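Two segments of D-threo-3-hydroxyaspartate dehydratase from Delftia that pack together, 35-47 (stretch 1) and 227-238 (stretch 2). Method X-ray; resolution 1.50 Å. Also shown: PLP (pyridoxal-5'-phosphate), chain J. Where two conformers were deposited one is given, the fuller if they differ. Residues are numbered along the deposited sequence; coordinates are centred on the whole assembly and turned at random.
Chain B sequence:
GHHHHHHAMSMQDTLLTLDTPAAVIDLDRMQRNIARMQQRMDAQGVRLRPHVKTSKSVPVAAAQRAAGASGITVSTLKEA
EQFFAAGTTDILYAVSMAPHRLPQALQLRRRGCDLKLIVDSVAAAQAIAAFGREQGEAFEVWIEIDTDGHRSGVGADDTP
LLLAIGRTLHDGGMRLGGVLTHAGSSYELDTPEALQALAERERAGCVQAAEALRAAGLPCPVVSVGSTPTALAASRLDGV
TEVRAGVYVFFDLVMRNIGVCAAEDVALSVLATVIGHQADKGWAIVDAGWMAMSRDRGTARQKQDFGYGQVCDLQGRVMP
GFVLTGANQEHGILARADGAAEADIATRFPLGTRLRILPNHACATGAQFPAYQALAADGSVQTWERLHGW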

# COMPACT_ATOMS: atom_id res chain seq x y z
N ALA B 35 -7.44 19.67 17.60
CA ALA B 35 -7.86 20.41 18.84
C ALA B 35 -8.40 19.45 19.85
O ALA B 35 -8.12 19.58 21.07
N ARG B 36 -9.22 18.49 19.41
CA ARG B 36 -9.84 17.56 20.35
C ARG B 36 -8.75 16.79 21.16
O ARG B 36 -8.84 16.62 22.40
N MET B 37 -7.76 16.26 20.46
CA MET B 37 -6.73 15.48 21.14
C MET B 37 -5.91 16.36 22.02
O MET B 37 -5.64 15.95 23.18
N GLN B 38 -5.44 17.51 21.54
CA GLN B 38 -4.58 18.37 22.34
C GLN B 38 -5.35 18.80 23.59
O GLN B 38 -4.79 18.85 24.71
N GLN B 39 -6.64 19.18 23.44
CA GLN B 39 -7.41 19.62 24.61
C GLN B 39 -7.52 18.47 25.65
O GLN B 39 -7.52 18.70 26.87
N ARG B 40 -7.71 17.25 25.19
CA ARG B 40 -7.85 16.13 26.11
C ARG B 40 -6.55 15.93 26.88
O ARG B 40 -6.56 15.70 28.13
N MET B 41 -5.43 16.01 26.18
CA MET B 41 -4.13 15.86 26.87
C MET B 41 -3.84 17.00 27.86
O MET B 41 -3.37 16.77 28.97
N ASP B 42 -4.21 18.24 27.49
CA ASP B 42 -4.05 19.41 28.38
C ASP B 42 -4.91 19.15 29.62
O ASP B 42 -4.42 19.38 30.76
N ALA B 43 -6.12 18.57 29.43
CA ALA B 43 -7.03 18.33 30.58
C ALA B 43 -6.44 17.28 31.56
O ALA B 43 -6.67 17.35 32.79
N GLN B 44 -5.70 16.31 30.99
CA GLN B 44 -4.99 15.23 31.70
C GLN B 44 -3.63 15.73 32.28
O GLN B 44 -3.06 15.04 33.13
N GLY B 45 -3.17 16.95 31.93
CA GLY B 45 -1.82 17.47 32.33
C GLY B 45 -0.67 16.64 31.76
O GLY B 45 0.37 16.51 32.49
N VAL B 46 -0.81 16.04 30.56
CA VAL B 46 0.29 15.34 29.96
C VAL B 46 0.69 16.02 28.63
O VAL B 46 -0.19 16.70 27.96
N ARG B 47 1.91 15.78 28.16
CA ARG B 47 2.36 16.25 26.84
C ARG B 47 1.71 15.32 25.79
O ARG B 47 1.39 14.12 26.07
N SER B 227 -2.16 4.81 22.28
CA SER B 227 -2.70 4.49 20.96
C SER B 227 -3.85 5.51 20.89
O SER B 227 -4.28 6.05 21.92
N THR B 228 -4.40 5.76 19.71
CA THR B 228 -5.47 6.76 19.62
C THR B 228 -6.65 6.30 20.52
O THR B 228 -7.20 7.13 21.24
N PRO B 229 -7.10 5.03 20.42
CA PRO B 229 -8.30 4.69 21.25
C PRO B 229 -8.04 4.88 22.77
O PRO B 229 -8.94 5.33 23.49
N THR B 230 -6.87 4.43 23.27
CA THR B 230 -6.62 4.56 24.73
C THR B 230 -6.33 5.99 25.09
O THR B 230 -6.66 6.41 26.20
N ALA B 231 -5.74 6.79 24.18
CA ALA B 231 -5.57 8.24 24.50
C ALA B 231 -6.91 8.91 24.78
O ALA B 231 -7.05 9.77 25.67
N LEU B 232 -7.90 8.55 23.94
CA LEU B 232 -9.23 9.15 24.03
C LEU B 232 -10.11 8.59 25.15
O LEU B 232 -11.09 9.22 25.58
N ALA B 233 -9.71 7.42 25.66
CA ALA B 233 -10.54 6.71 26.64
C ALA B 233 -9.98 6.78 28.07
O ALA B 233 -10.76 6.48 29.01
N ALA B 234 -8.69 7.18 28.26
CA ALA B 234 -8.08 7.05 29.60
C ALA B 234 -8.87 7.95 30.57
O ALA B 234 -9.07 9.10 30.27
N SER B 235 -9.30 7.43 31.71
CA SER B 235 -9.88 8.35 32.74
C SER B 235 -8.88 9.16 33.46
O SER B 235 -9.16 10.32 33.80
N ARG B 236 -7.76 8.52 33.79
CA ARG B 236 -6.68 9.20 34.54
C ARG B 236 -5.34 8.81 33.93
O ARG B 236 -5.22 7.73 33.33
N LEU B 237 -4.35 9.68 34.06
CA LEU B 237 -3.02 9.40 33.55
C LEU B 237 -1.93 9.63 34.58
O LEU B 237 -0.83 10.09 34.23
N ASP B 238 -2.27 9.39 35.86
CA ASP B 238 -1.29 9.62 36.92
C ASP B 238 0.05 8.87 36.60
O ASP B 238 -0.00 7.67 36.20

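How do Arg 36 and Met 37, early in the part of the helix included here, reach the second stretch? Both side chains leave sideways, and their ends come nearer. Arg 36, extended with chi1, chi2 and chi3 all t, lays one face of its guanidinium over Leu 232, NH2 lying 3.9 Å from Leu 232 CD1. Met 37 (t, p, p) places its SD 3.9 Å from Ala 231 CB and its CE 3.6 Å from Leu 232 CD2. Leu 232 (m, t) starts out pointing away, yet its methyl groups come back to meet both residues.

What does Arg 40 find where helix 228-233 gives way to loop? It finds backbone carbonyls. Pointing toward the second stretch with chi1 and chi2 t, it donates from NH2 to Ala 234 O at 2.7 Å, supported by weak bonds from NH1 to the same Ala 234 O (3.0 Å) and from NH2 to Ala 231 O (2.9 Å). Ala 234 O lies at the guanidinium edge, whereas Leu 232 O sits over one face. Met 41 (m, m) adds an apolar contact beside it, its CE 4.3 Å from Ala 231 CB.

How is the far end of the contact closed? Gln 44 (m, m) points inward and sends a weak hydrogen bond from NE2 to Ser 235 O at 3.5 Å. A water donates to Gln 44 OE1 (2.9 Å) and accepts from Leu 237 N (2.8 Å), bridging side chain and backbone. Gly 45, with positive phi, ends the helix in a Schellman motif; beyond it Val 46 (m) turns inward, its CG2 3.9 Å from CD1 of Leu 237 (m, t).

Where does the cofactor enter? At the start of helix 228-233, Thr 228 binds the PLP phosphate through N to O2P (3.0 Å) and OG1 to O1P (2.6 Å), while its CG2 lies 4.4 Å from Met 37 CE.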

# COMPACT_ATOMS: atom_id res chain seq x y z
CB ALA B 35 -8.94 21.39 18.50
CB ARG B 36 -10.79 16.56 19.68
CG ARG B 36 -11.33 15.42 20.60
CD ARG B 36 -12.19 14.47 19.81
NE ARG B 36 -12.63 13.34 20.63
CZ ARG B 36 -12.98 12.12 20.16
NH1 ARG B 36 -13.06 11.91 18.85
NH2 ARG B 36 -13.33 11.13 20.99
CB MET B 37 -5.84 14.76 20.09
CG MET B 37 -4.78 13.82 20.72
SD MET B 37 -5.49 12.41 21.64
CE MET B 37 -6.05 11.32 20.28
CB GLN B 38 -4.08 19.61 21.60
CG GLN B 38 -3.02 20.43 22.37
CD GLN B 38 -1.74 19.63 22.65
OE1 GLN B 38 -1.08 19.15 21.72
NE2 GLN B 38 -1.33 19.49 23.95
CB GLN B 39 -8.83 20.07 24.18
CG GLN B 39 -8.69 21.38 23.43
CD GLN B 39 -9.92 21.82 22.67
OE1 GLN B 39 -11.01 21.18 22.73
NE2 GLN B 39 -9.76 22.96 21.92
CB ARG B 40 -8.30 14.83 25.41
CG ARG B 40 -8.43 13.77 26.45
CD ARG B 40 -9.12 12.60 25.91
NE ARG B 40 -10.01 12.10 26.91
CZ ARG B 40 -9.73 11.21 27.87
NH1 ARG B 40 -10.80 10.95 28.65
NH2 ARG B 40 -8.48 10.59 28.05
CB MET B 41 -2.99 15.69 25.90
CG MET B 41 -3.20 14.46 24.97
SD MET B 41 -3.41 12.93 25.91
CE MET B 41 -5.13 12.56 25.79
CB ASP B 42 -4.50 20.66 27.65
CG ASP B 42 -3.54 21.10 26.57
OD1 ASP B 42 -2.37 20.66 26.48
OD2 ASP B 42 -3.99 21.92 25.75
CB ALA B 43 -8.43 17.94 30.12
CB GLN B 44 -4.79 13.97 30.82
CG GLN B 44 -6.06 13.27 30.33
CD GLN B 44 -6.68 12.38 31.39
OE1 GLN B 44 -6.43 12.53 32.55
NE2 GLN B 44 -7.45 11.42 30.97
CB VAL B 46 0.01 13.82 29.75
CG1 VAL B 46 -0.32 13.23 31.10
CG2 VAL B 46 -1.17 13.57 28.78
CB ARG B 47 3.85 16.16 26.71
CG ARG B 47 4.48 17.15 27.65
CD ARG B 47 5.88 17.38 27.20
NE ARG B 47 6.78 16.35 27.62
CZ ARG B 47 7.42 16.38 28.81
NH1 ARG B 47 7.13 17.35 29.65
NH2 ARG B 47 8.29 15.44 29.20
CB SER B 227 -3.21 3.04 20.89
OG SER B 227 -4.32 2.86 21.79
CB THR B 228 -5.86 7.01 18.12
OG1 THR B 228 -4.90 7.94 17.63
CG2 THR B 228 -7.27 7.68 18.06
CB PRO B 229 -8.56 3.24 20.90
CG PRO B 229 -7.96 3.09 19.45
CD PRO B 229 -6.72 3.93 19.49
CB THR B 230 -5.48 3.66 25.25
OG1 THR B 230 -4.30 3.85 24.43
CG2 THR B 230 -5.93 2.20 25.15
CB ALA B 231 -4.83 9.01 23.41
CB LEU B 232 -9.94 9.05 22.69
CG LEU B 232 -9.26 9.94 21.60
CD1 LEU B 232 -9.85 9.61 20.20
CD2 LEU B 232 -9.30 11.44 21.91
CB ALA B 233 -10.78 5.27 26.21
CB ALA B 234 -6.60 7.39 29.51
CB SER B 235 -10.84 7.71 33.75
OG SER B 235 -10.48 6.44 34.04
CB ARG B 236 -6.69 8.79 36.04
CG ARG B 236 -6.38 7.29 36.20
CD ARG B 236 -6.22 6.87 37.65
NE ARG B 236 -6.13 5.44 37.84
CZ ARG B 236 -5.64 4.93 38.97
NH1 ARG B 236 -5.23 5.76 39.89
NH2 ARG B 236 -5.62 3.64 39.23
CB LEU B 237 -2.70 10.14 32.21
CG LEU B 237 -3.54 9.61 31.02
CD1 LEU B 237 -3.44 10.53 29.76
CD2 LEU B 237 -3.20 8.14 30.64
CB ASP B 238 -1.83 9.15 38.24
CG ASP B 238 -3.08 9.84 38.57
OD1 ASP B 238 -4.14 9.43 38.08
OD2 ASP B 238 -3.01 10.77 39.41
N1 PLP J . 3.03 4.48 19.53
C2 PLP J . 3.61 3.55 18.75
C2A PLP J . 4.85 2.82 19.22
C3 PLP J . 3.05 3.28 17.45
O3 PLP J . 3.64 2.38 16.68
C4 PLP J . 1.86 4.00 17.07
C4A PLP J . 1.32 3.76 15.77
C5 PLP J . 1.32 4.97 17.96
C6 PLP J . 1.90 5.12 19.23
C5A PLP J . 0.07 5.74 17.61
O4P PLP J . -1.10 4.80 17.57
P PLP J . -2.42 5.31 16.83
O1P PLP J . -2.63 6.66 17.40
O2P PLP J . -3.45 4.33 17.28
O3P PLP J . -2.18 5.39 15.38
O HOH W 1 -4.76 12.30 34.88